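Local atomic coordinates of MgGH51 (Meripilus giganteus, PDB entry 6ZQ1), a protein that probably removes alpha-L-arabinofuranosyl residues from arabinose-containing polysaccharides, as an alpha-L-arabinofuranosidase of glycoside hydrolase family 51. Residues L20-I25 / S223-P228; E284-V289 / F345-N350; E429-S434 / A477-L482. All coordinates share one frame; numbering follows the deposited sequence.

Interaction 1. Residues L20-I25 / S223-P228; sequences LMFEDI and SFFRFP. With EDG (1,4-dideoxy-1,4-imino-L-arabinitol), chain F.
The Phe-224 ring lays one face over the backbone N of Leu-20 and turns an edge to its own strand at Arg-226 N, while the rings of Phe-22 and Phe-225 lie side by side, their planes 26° apart. Those two rings are slid past each other and barely overlap; the closest touch is Phe-22 CB against Phe-225 CZ at 3.3 Å. This is the first pair of parallel strands in a (beta/alpha)8 barrel. Three backbone hydrogen bonds zip it together, among them the nearly straight Arg-226 N to Leu-20 O bond of 2.9 Å. Leu-20 and Phe-225 share the outer face, where apolar groups suit the packing against Phe-278 of helix 271-281. On the opposite face Met-21 and Arg-226 look into the barrel. With CG opposite the backbone N (chi1 -179°), Met-21 brings CG to 3.6 Å from Arg-226 NH1, and the bend at chi2 lays CE near the same nitrogen, an apolar neighbour for a guanidinium gripped by salt bridges to Glu-347 and Glu-429. Beyond the strands a water joins Asp-24 N to the carbonyl O of Pro-228, a residue joined to Phe-227 by a cis peptide bond. Glu-23 meets Pro-228 O with CB, and its extended side chain runs on toward the inhibitor. Asn-232 N and Trp-261 NE1 hold its OE1, leaving OE2 to accept the hydrogen bond from EDG O3' at 2.6 Å.

Interaction 2. Residues E284-V289 / F345-N350; sequences EPIMAV and FVEVGN. With EDG (1,4-dideoxy-1,4-imino-L-arabinitol), chain F.
Ile-286 sets CG1 beside its backbone N (chi1 -60°), which brings that atom to 4.0 Å from Phe-345 CB on the inner face of the barrel; a similar chi1 of -55° in Phe-345 swings the ring so that its CD2 comes near the same CG1. On the outer face Val-346 places CG1 anti to its N, and that methyl meets Val-289 CG2, also at 4.0 Å, the two side chains crossing at about a right angle. Apolar side chains suit this outer face: helix 306-320 packs on Met-287 and Val-289, and Val-346 touches Phe-379 of the next strand. The strands, third and fourth of the (beta/alpha)8 barrel, run parallel and are tied by four backbone hydrogen bonds; Val-289 N reaches Glu-347 O at 2.9 Å, and Gly-349 N closes the ladder on Val-289 O at 2.8 Å. Gly-349 has a positive phi of 86°, easily adopted without a side chain, and there the chain leaves the strand for the active site. Small Ala-288 lies beside Glu-347, whose extended chain reaches toward Arg-226. Outside the ladder, Glu-284 OE2 comes within 3.7 Å of Phe-345 CE2, although its main partner is Arg-344. Asn-350 offers ND2 to EDG O2' at 3.0 Å, and the same nitrogen is also hydrogen-bonded to Glu-234 OE2. An amide suits this place, since it can donate to the inhibitor while OD1 faces donors, weakly, at Arg-226 and Gly-230. With Glu-347 OE2 close to Asp-398 OD2, Arg-226 probably eases the repulsion between the two neighbouring acids, and one of them may be protonated.

Interaction 3. Residues E429-S434 / A477-L482; sequences EYAAIS and ASYAPL. With EDG (1,4-dideoxy-1,4-imino-L-arabinitol), chain F.
Ala-480 N donates to Tyr-430 O at 3.1 Å, joining the seventh and eighth strands of the (beta/alpha)8 barrel just where Glu-429 directs its carboxylate into the active site. Glu-429 OE2 accepts a hydrogen bond of 2.8 Å from EDG O2' and has Arg-226 as a second partner, while OE1 is hydrogen-bonded to the Tyr-402 hydroxyl. The same OE1 lies 3.1 Å from EDG C1', a position consistent with the nucleophile of clan GH-A glycosidases. A longer, more bent backbone bond runs from Tyr-430 N to Ser-478 O. The strands splay by 44°, and two tyrosines bridge the gap. Tyr-430, with CG tucked between its N and carbonyl carbon (chi1 67°), curls back so that one ring face lies under Tyr-479 CA; its hydroxyl pairs with Gln-512 and a water. Tyr-479 OH gives its proton to another water, which in turn donates to Ala-432 O. In the packing, Glu-429 CB rests 3.8 Å from the methyl CB of Ala-480. A methyl suits position 431 because it can lie against a ring: Ala-431 CB sits over one face of Tyr-479 in a CH-pi contact, 3.9 Å from the ring centroid.

All three contacts belong to one eight-stranded parallel barrel and come in series along the chain. Interaction 1 pairs strands one and two, interaction 2 strands three and four, and interaction 3 strands seven and eight. Measured between centres, interaction 2 lies about 10 Å from interaction 1, whereas interaction 3 is about 12 Å from the first contact and about 18 Å from the second. Strands 224-227 and 284-289 are neighbours, and the backbone pairing of Ala-477 with Gly-19 helps bring the eighth strand round to the first. Arg-226 lies between the contacts. Each pair sends one polar residue, Glu-23, Asn-350 or Glu-429, to the same inhibitor, as expected where strand ends line a glycosidase active site.

Interaction 1. Residues L20-I25 / S223-P228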
loop_
_atom_site.group_PDB
_atom_site.type_symbol
_atom_site.label_atom_id
_atom_site.label_comp_id
_atom_site.label_asym_id
_atom_site.label_seq_id
_atom_site.Cartn_x
_atom_site.Cartn_y
_atom_site.Cartn_z
ATOM N N LEU A 20 0.394 -8.504 2.283
ATOM C CA LEU A 20 0.868 -7.128 1.979
ATOM C C LEU A 20 0.644 -6.268 3.214
ATOM O O LEU A 20 -0.355 -6.496 3.939
ATOM C CB LEU A 20 0.075 -6.524 0.808
ATOM C CG LEU A 20 0.139 -7.281 -0.516
ATOM C CD1 LEU A 20 -0.476 -6.428 -1.603
ATOM C CD2 LEU A 20 1.576 -7.647 -0.886
ATOM N N MET A 21 1.534 -5.304 3.431
ATOM C CA MET A 21 1.387 -4.247 4.472
ATOM C C MET A 21 1.300 -2.900 3.774
ATOM O O MET A 21 2.250 -2.517 3.073
ATOM C CB MET A 21 2.592 -4.246 5.422
ATOM C CG MET A 21 2.514 -3.201 6.537
ATOM S SD MET A 21 3.181 -1.603 6.085
ATOM C CE MET A 21 2.678 -0.621 7.483
ATOM N N PHE A 22 0.232 -2.159 4.054
ATOM C CA PHE A 22 -0.010 -0.858 3.435
ATOM C C PHE A 22 -0.261 0.247 4.460
ATOM O O PHE A 22 -0.984 0.104 5.448
ATOM C CB PHE A 22 -1.189 -0.925 2.478
ATOM C CG PHE A 22 -1.294 0.317 1.658
ATOM C CD1 PHE A 22 -0.592 0.458 0.471
ATOM C CD2 PHE A 22 -2.144 1.342 2.043
ATOM C CE1 PHE A 22 -0.727 1.596 -0.311
ATOM C CE2 PHE A 22 -2.232 2.492 1.275
ATOM C CZ PHE A 22 -1.533 2.617 0.105
ATOM N N GLU A 23 0.376 1.371 4.186
ATOM C CA GLU A 23 0.019 2.712 4.695
ATOM C C GLU A 23 0.351 3.689 3.582
ATOM O O GLU A 23 1.096 3.318 2.656
ATOM C CB GLU A 23 0.749 3.022 5.994
ATOM C CG GLU A 23 2.201 3.288 5.765
ATOM C CD GLU A 23 2.996 3.577 7.022
ATOM O OE1 GLU A 23 2.605 4.486 7.807
ATOM O OE2 GLU A 23 4.055 2.948 7.159
ATOM N N ASP A 24 -0.211 4.891 3.635
ATOM C CA ASP A 24 0.174 5.996 2.722
ATOM C C ASP A 24 1.526 6.534 3.210
ATOM O O ASP A 24 1.528 7.345 4.156
ATOM C CB ASP A 24 -0.883 7.095 2.688
ATOM C CG ASP A 24 -0.802 7.857 1.369
ATOM O OD1 ASP A 24 0.324 7.938 0.838
ATOM O OD2 ASP A 24 -1.861 8.280 0.817
ATOM N N ILE A 25 2.595 6.031 2.604
ATOM C CA ILE A 25 4.027 6.397 2.846
ATOM C C ILE A 25 4.693 6.479 1.471
ATOM O O ILE A 25 4.283 5.699 0.579
ATOM C CB ILE A 25 4.730 5.385 3.761
ATOM C CG1 ILE A 25 6.174 5.808 4.087
ATOM C CG2 ILE A 25 4.667 3.982 3.190
ATOM C CD1 ILE A 25 6.851 4.912 5.116
ATOM N N SER A 223 -2.596 -12.955 0.224
ATOM C CA SER A 223 -3.800 -13.517 0.890
ATOM C C SER A 223 -4.418 -12.481 1.825
ATOM O O SER A 223 -5.564 -12.649 2.233
ATOM C CB SER A 223 -3.434 -14.785 1.645
ATOM O OG SER A 223 -2.510 -14.485 2.705
ATOM N N PHE A 224 -3.652 -11.476 2.221
ATOM C CA PHE A 224 -4.127 -10.441 3.168
ATOM C C PHE A 224 -3.535 -9.086 2.791
ATOM O O PHE A 224 -2.459 -8.966 2.127
ATOM C CB PHE A 224 -3.869 -10.826 4.635
ATOM C CG PHE A 224 -2.416 -10.749 5.041
ATOM C CD1 PHE A 224 -1.849 -9.524 5.350
ATOM C CD2 PHE A 224 -1.621 -11.881 5.059
ATOM C CE1 PHE A 224 -0.497 -9.437 5.673
ATOM C CE2 PHE A 224 -0.265 -11.789 5.386
ATOM C CZ PHE A 224 0.282 -10.561 5.693
ATOM N N PHE A 225 -4.210 -8.067 3.315
ATOM C CA PHE A 225 -3.769 -6.663 3.239
ATOM C C PHE A 225 -3.925 -5.981 4.604
ATOM O O PHE A 225 -5.064 -5.778 5.080
ATOM C CB PHE A 225 -4.626 -5.983 2.179
ATOM C CG PHE A 225 -4.138 -4.665 1.651
ATOM C CD1 PHE A 225 -4.469 -3.485 2.283
ATOM C CD2 PHE A 225 -3.471 -4.605 0.433
ATOM C CE1 PHE A 225 -4.115 -2.266 1.718
ATOM C CE2 PHE A 225 -3.107 -3.384 -0.123
ATOM C CZ PHE A 225 -3.444 -2.214 0.518
ATOM N N ARG A 226 -2.808 -5.699 5.259
ATOM C CA ARG A 226 -2.758 -4.975 6.561
ATOM C C ARG A 226 -2.831 -3.464 6.293
ATOM O O ARG A 226 -2.097 -2.979 5.420
ATOM C CB ARG A 226 -1.472 -5.321 7.322
ATOM C CG ARG A 226 -1.367 -4.672 8.695
ATOM C CD ARG A 226 0.090 -4.663 9.161
ATOM N NE ARG A 226 0.203 -3.953 10.416
ATOM C CZ ARG A 226 1.267 -3.246 10.826
ATOM N NH1 ARG A 226 2.368 -3.170 10.088
ATOM N NH2 ARG A 226 1.190 -2.609 11.982
ATOM N N PHE A 227 -3.789 -2.766 6.912
ATOM C CA PHE A 227 -4.055 -1.329 6.664
ATOM C C PHE A 227 -4.873 -0.761 7.827
ATOM O O PHE A 227 -5.421 -1.530 8.619
ATOM C CB PHE A 227 -4.804 -1.184 5.346
ATOM C CG PHE A 227 -6.279 -1.404 5.529
ATOM C CD1 PHE A 227 -6.749 -2.665 5.840
ATOM C CD2 PHE A 227 -7.169 -0.359 5.397
ATOM C CE1 PHE A 227 -8.108 -2.865 6.034
ATOM C CE2 PHE A 227 -8.527 -0.570 5.549
ATOM C CZ PHE A 227 -8.987 -1.818 5.886
ATOM N N PRO A 228 -5.000 0.579 7.975
ATOM C CA PRO A 228 -4.286 1.560 7.160
ATOM C C PRO A 228 -2.931 2.062 7.682
ATOM O O PRO A 228 -2.446 3.026 7.144
ATOM C CB PRO A 228 -5.290 2.695 7.143
ATOM C CG PRO A 228 -5.840 2.679 8.563
ATOM C CD PRO A 228 -6.013 1.211 8.844
HETATM O "O2'" EDG F . 4.968 0.983 11.843
HETATM C "C2'" EDG F . 5.957 1.825 11.308
HETATM C "C1'" EDG F . 7.360 1.266 11.551
HETATM N "N4'" EDG F . 7.946 1.220 10.213
HETATM C "C3'" EDG F . 5.817 2.019 9.785
HETATM O "O3'" EDG F . 5.038 3.190 9.513
HETATM C "C4'" EDG F . 7.269 2.181 9.317
HETATM C "C5'" EDG F . 7.482 1.954 7.823
HETATM O "O5'" EDG F . 7.091 0.656 7.403
HETATM O O HOH W 1 -2.658 5.118 5.353
#

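Interaction 2. Residues E284-V289 / F345-N350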
loop_
_atom_site.group_PDB
_atom_site.type_symbol
_atom_site.label_atom_id
_atom_site.label_comp_id
_atom_site.label_asym_id
_atom_site.label_seq_id
_atom_site.Cartn_x
_atom_site.Cartn_y
_atom_site.Cartn_z
ATOM N N GLU A 284 -7.965 -10.870 2.180
ATOM C CA GLU A 284 -8.750 -10.468 3.359
ATOM C C GLU A 284 -7.964 -9.424 4.131
ATOM O O GLU A 284 -6.714 -9.406 4.143
ATOM C CB GLU A 284 -9.152 -11.681 4.201
ATOM C CG GLU A 284 -7.980 -12.319 4.923
ATOM C CD GLU A 284 -8.465 -13.514 5.737
ATOM O OE1 GLU A 284 -8.225 -14.654 5.294
ATOM O OE2 GLU A 284 -9.142 -13.300 6.771
ATOM N N PRO A 285 -8.703 -8.534 4.806
ATOM C CA PRO A 285 -8.085 -7.487 5.631
ATOM C C PRO A 285 -7.536 -7.942 6.976
ATOM O O PRO A 285 -8.096 -8.816 7.611
ATOM C CB PRO A 285 -9.249 -6.543 5.935
ATOM C CG PRO A 285 -10.498 -7.386 5.802
ATOM C CD PRO A 285 -10.186 -8.447 4.777
ATOM N N ILE A 286 -6.374 -7.379 7.328
ATOM C CA ILE A 286 -5.907 -7.281 8.726
ATOM C C ILE A 286 -5.997 -5.786 9.030
ATOM O O ILE A 286 -5.113 -5.022 8.606
ATOM C CB ILE A 286 -4.498 -7.887 8.945
ATOM C CG1 ILE A 286 -4.450 -9.378 8.595
ATOM C CG2 ILE A 286 -4.060 -7.633 10.363
ATOM C CD1 ILE A 286 -3.099 -10.030 8.844
ATOM N N MET A 287 -7.118 -5.377 9.622
ATOM C CA MET A 287 -7.491 -3.962 9.771
ATOM C C MET A 287 -7.059 -3.476 11.156
ATOM O O MET A 287 -7.442 -4.086 12.178
ATOM C CB MET A 287 -8.999 -3.782 9.571
ATOM C CG MET A 287 -9.362 -2.333 9.609
ATOM S SD MET A 287 -11.144 -2.005 9.247
ATOM C CE MET A 287 -11.896 -2.603 10.760
ATOM N N ALA A 288 -6.310 -2.374 11.198
ATOM C CA ALA A 288 -5.934 -1.686 12.445
ATOM C C ALA A 288 -7.045 -0.709 12.865
ATOM O O ALA A 288 -7.793 -0.135 12.009
ATOM C CB ALA A 288 -4.595 -1.009 12.317
ATOM N N VAL A 289 -7.174 -0.575 14.176
ATOM C CA VAL A 289 -7.938 0.508 14.843
ATOM C C VAL A 289 -6.963 1.318 15.699
ATOM O O VAL A 289 -5.991 0.734 16.287
ATOM C CB VAL A 289 -9.102 -0.067 15.665
ATOM C CG1 VAL A 289 -10.072 -0.755 14.734
ATOM C CG2 VAL A 289 -8.647 -0.997 16.792
ATOM N N PHE A 345 -9.444 -10.468 11.454
ATOM C CA PHE A 345 -8.279 -9.995 12.244
ATOM C C PHE A 345 -8.308 -8.470 12.384
ATOM O O PHE A 345 -8.433 -7.752 11.323
ATOM C CB PHE A 345 -6.994 -10.418 11.555
ATOM C CG PHE A 345 -6.875 -11.891 11.279
ATOM C CD1 PHE A 345 -6.638 -12.785 12.302
ATOM C CD2 PHE A 345 -6.971 -12.378 9.990
ATOM C CE1 PHE A 345 -6.509 -14.136 12.046
ATOM C CE2 PHE A 345 -6.884 -13.739 9.732
ATOM C CZ PHE A 345 -6.636 -14.622 10.758
ATOM N N VAL A 346 -8.138 -7.991 13.621
ATOM C CA VAL A 346 -8.047 -6.540 13.939
ATOM C C VAL A 346 -6.813 -6.303 14.806
ATOM O O VAL A 346 -6.647 -7.014 15.825
ATOM C CB VAL A 346 -9.320 -5.992 14.603
ATOM C CG1 VAL A 346 -9.064 -4.616 15.232
ATOM C CG2 VAL A 346 -10.446 -5.937 13.597
ATOM N N GLU A 347 -5.995 -5.337 14.378
ATOM C CA GLU A 347 -4.771 -4.936 15.112
ATOM C C GLU A 347 -5.140 -3.717 15.982
ATOM O O GLU A 347 -5.769 -2.724 15.469
ATOM C CB GLU A 347 -3.649 -4.687 14.115
ATOM C CG GLU A 347 -2.257 -4.513 14.733
ATOM C CD GLU A 347 -1.101 -4.743 13.808
ATOM O OE1 GLU A 347 -1.356 -5.070 12.635
ATOM O OE2 GLU A 347 0.091 -4.582 14.257
ATOM N N VAL A 348 -4.724 -3.757 17.246
ATOM C CA VAL A 348 -5.058 -2.709 18.258
ATOM C C VAL A 348 -3.854 -1.775 18.344
ATOM O O VAL A 348 -2.853 -2.106 19.088
ATOM C CB VAL A 348 -5.482 -3.330 19.605
ATOM C CG1 VAL A 348 -5.793 -2.251 20.637
ATOM C CG2 VAL A 348 -6.668 -4.264 19.433
ATOM N N GLY A 349 -3.936 -0.718 17.534
ATOM C CA GLY A 349 -2.954 0.368 17.409
ATOM C C GLY A 349 -1.864 -0.012 16.422
ATOM O O GLY A 349 -2.038 -0.947 15.614
ATOM N N ASN A 350 -0.732 0.656 16.534
ATOM C CA ASN A 350 0.482 0.330 15.757
ATOM C C ASN A 350 1.687 0.551 16.665
ATOM O O ASN A 350 1.774 1.664 17.252
ATOM C CB ASN A 350 0.633 1.261 14.552
ATOM C CG ASN A 350 1.884 0.983 13.757
ATOM O OD1 ASN A 350 2.011 -0.124 13.234
ATOM N ND2 ASN A 350 2.796 1.953 13.698
HETATM O "O2'" EDG F . 4.968 0.983 11.843
HETATM C "C2'" EDG F . 5.957 1.825 11.308
HETATM C "C1'" EDG F . 7.360 1.266 11.551
HETATM N "N4'" EDG F . 7.946 1.220 10.213
HETATM C "C3'" EDG F . 5.817 2.019 9.785
HETATM O "O3'" EDG F . 5.038 3.190 9.513
HETATM C "C4'" EDG F . 7.269 2.181 9.317
HETATM C "C5'" EDG F . 7.482 1.954 7.823
HETATM O "O5'" EDG F . 7.091 0.656 7.403
#

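Interaction 3. Residues E429-S434 / A477-L482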
loop_
_atom_site.group_PDB
_atom_site.type_symbol
_atom_site.label_atom_id
_atom_site.label_comp_id
_atom_site.label_asym_id
_atom_site.label_seq_id
_atom_site.Cartn_x
_atom_site.Cartn_y
_atom_site.Cartn_z
ATOM N N GLU A 429 5.685 -6.382 9.554
ATOM C CA GLU A 429 6.641 -5.567 8.817
ATOM C C GLU A 429 8.009 -6.241 8.968
ATOM O O GLU A 429 8.391 -6.485 10.111
ATOM C CB GLU A 429 6.821 -4.157 9.400
ATOM C CG GLU A 429 5.530 -3.335 9.440
ATOM C CD GLU A 429 5.688 -1.978 10.112
ATOM O OE1 GLU A 429 6.865 -1.459 10.234
ATOM O OE2 GLU A 429 4.657 -1.421 10.512
ATOM N N TYR A 430 8.630 -6.592 7.850
ATOM C CA TYR A 430 10.072 -6.955 7.830
ATOM C C TYR A 430 10.678 -6.540 6.505
ATOM O O TYR A 430 9.977 -6.509 5.469
ATOM C CB TYR A 430 10.253 -8.449 8.113
ATOM C CG TYR A 430 9.732 -9.386 7.067
ATOM C CD1 TYR A 430 8.382 -9.605 6.914
ATOM C CD2 TYR A 430 10.591 -10.084 6.245
ATOM C CE1 TYR A 430 7.909 -10.514 5.987
ATOM C CE2 TYR A 430 10.132 -10.947 5.280
ATOM C CZ TYR A 430 8.773 -11.151 5.127
ATOM O OH TYR A 430 8.349 -12.073 4.204
ATOM N N ALA A 431 12.001 -6.312 6.533
ATOM C CA ALA A 431 12.825 -5.967 5.373
ATOM C C ALA A 431 14.288 -5.951 5.827
ATOM O O ALA A 431 14.543 -5.532 6.956
ATOM C CB ALA A 431 12.445 -4.615 4.796
ATOM N N ALA A 432 15.181 -6.406 4.965
ATOM C CA ALA A 432 16.634 -6.189 5.116
ATOM C C ALA A 432 16.899 -4.810 4.525
ATOM O O ALA A 432 16.659 -4.636 3.324
ATOM C CB ALA A 432 17.371 -7.288 4.452
ATOM N N ILE A 433 17.311 -3.846 5.346
ATOM C CA ILE A 433 17.240 -2.417 4.922
ATOM C C ILE A 433 18.614 -1.805 4.736
ATOM O O ILE A 433 18.667 -0.692 4.202
ATOM C CB ILE A 433 16.409 -1.561 5.890
ATOM C CG1 ILE A 433 17.016 -1.484 7.289
ATOM C CG2 ILE A 433 14.981 -2.042 5.880
ATOM C CD1 ILE A 433 16.549 -0.236 8.018
ATOM N N SER A 434 19.661 -2.482 5.181
ATOM C CA SER A 434 20.996 -1.847 5.259
ATOM C C SER A 434 22.025 -2.960 5.395
ATOM O O SER A 434 21.716 -3.982 5.994
ATOM C CB SER A 434 21.081 -0.860 6.433
ATOM O OG SER A 434 22.461 -0.508 6.722
ATOM N N ALA A 477 2.585 -12.864 7.227
ATOM C CA ALA A 477 3.892 -12.186 7.086
ATOM C C ALA A 477 3.866 -11.234 5.890
ATOM O O ALA A 477 3.500 -11.648 4.817
ATOM C CB ALA A 477 4.957 -13.225 6.938
ATOM N N SER A 478 4.242 -9.988 6.102
ATOM C CA SER A 478 4.345 -8.950 5.050
ATOM C C SER A 478 5.661 -8.155 5.158
ATOM O O SER A 478 5.940 -7.583 6.229
ATOM C CB SER A 478 3.160 -8.004 5.103
ATOM O OG SER A 478 2.811 -7.675 6.458
ATOM N N TYR A 479 6.326 -7.987 4.020
ATOM C CA TYR A 479 7.417 -7.013 3.773
ATOM C C TYR A 479 6.860 -5.605 4.005
ATOM O O TYR A 479 5.597 -5.315 3.754
ATOM C CB TYR A 479 7.956 -7.156 2.350
ATOM C CG TYR A 479 9.195 -6.368 2.020
ATOM C CD1 TYR A 479 9.142 -5.012 1.682
ATOM C CD2 TYR A 479 10.432 -6.994 2.006
ATOM C CE1 TYR A 479 10.294 -4.315 1.358
ATOM C CE2 TYR A 479 11.583 -6.322 1.638
ATOM C CZ TYR A 479 11.519 -4.966 1.349
ATOM O OH TYR A 479 12.630 -4.242 1.014
ATOM N N ALA A 480 7.698 -4.715 4.477
ATOM C CA ALA A 480 7.329 -3.274 4.520
ATOM C C ALA A 480 8.528 -2.382 4.292
ATOM O O ALA A 480 9.641 -2.740 4.692
ATOM C CB ALA A 480 6.624 -2.952 5.822
ATOM N N PRO A 481 8.338 -1.175 3.709
ATOM C CA PRO A 481 7.081 -0.756 3.082
ATOM C C PRO A 481 6.845 -1.396 1.700
ATOM O O PRO A 481 7.762 -1.831 1.029
ATOM C CB PRO A 481 7.234 0.767 2.963
ATOM C CG PRO A 481 8.371 1.118 3.908
ATOM C CD PRO A 481 9.297 -0.065 3.739
ATOM N N LEU A 482 5.591 -1.384 1.258
ATOM C CA LEU A 482 5.188 -2.011 -0.007
ATOM C C LEU A 482 5.610 -1.161 -1.228
ATOM O O LEU A 482 6.071 -1.733 -2.189
ATOM C CB LEU A 482 3.664 -2.192 0.076
ATOM C CG LEU A 482 2.987 -2.857 -1.106
ATOM C CD1 LEU A 482 3.490 -4.275 -1.329
ATOM C CD2 LEU A 482 1.473 -2.860 -0.920
HETATM O "O2'" EDG F . 4.968 0.983 11.843
HETATM C "C2'" EDG F . 5.957 1.825 11.308
HETATM C "C1'" EDG F . 7.360 1.266 11.551
HETATM N "N4'" EDG F . 7.946 1.220 10.213
HETATM C "C3'" EDG F . 5.817 2.019 9.785
HETATM O "O3'" EDG F . 5.038 3.190 9.513
HETATM C "C4'" EDG F . 7.269 2.181 9.317
HETATM C "C5'" EDG F . 7.482 1.954 7.823
HETATM O "O5'" EDG F . 7.091 0.656 7.403
HETATM O O HOH W 2 5.936 -12.267 3.425
HETATM O O HOH W 3 15.258 -5.509 1.062
#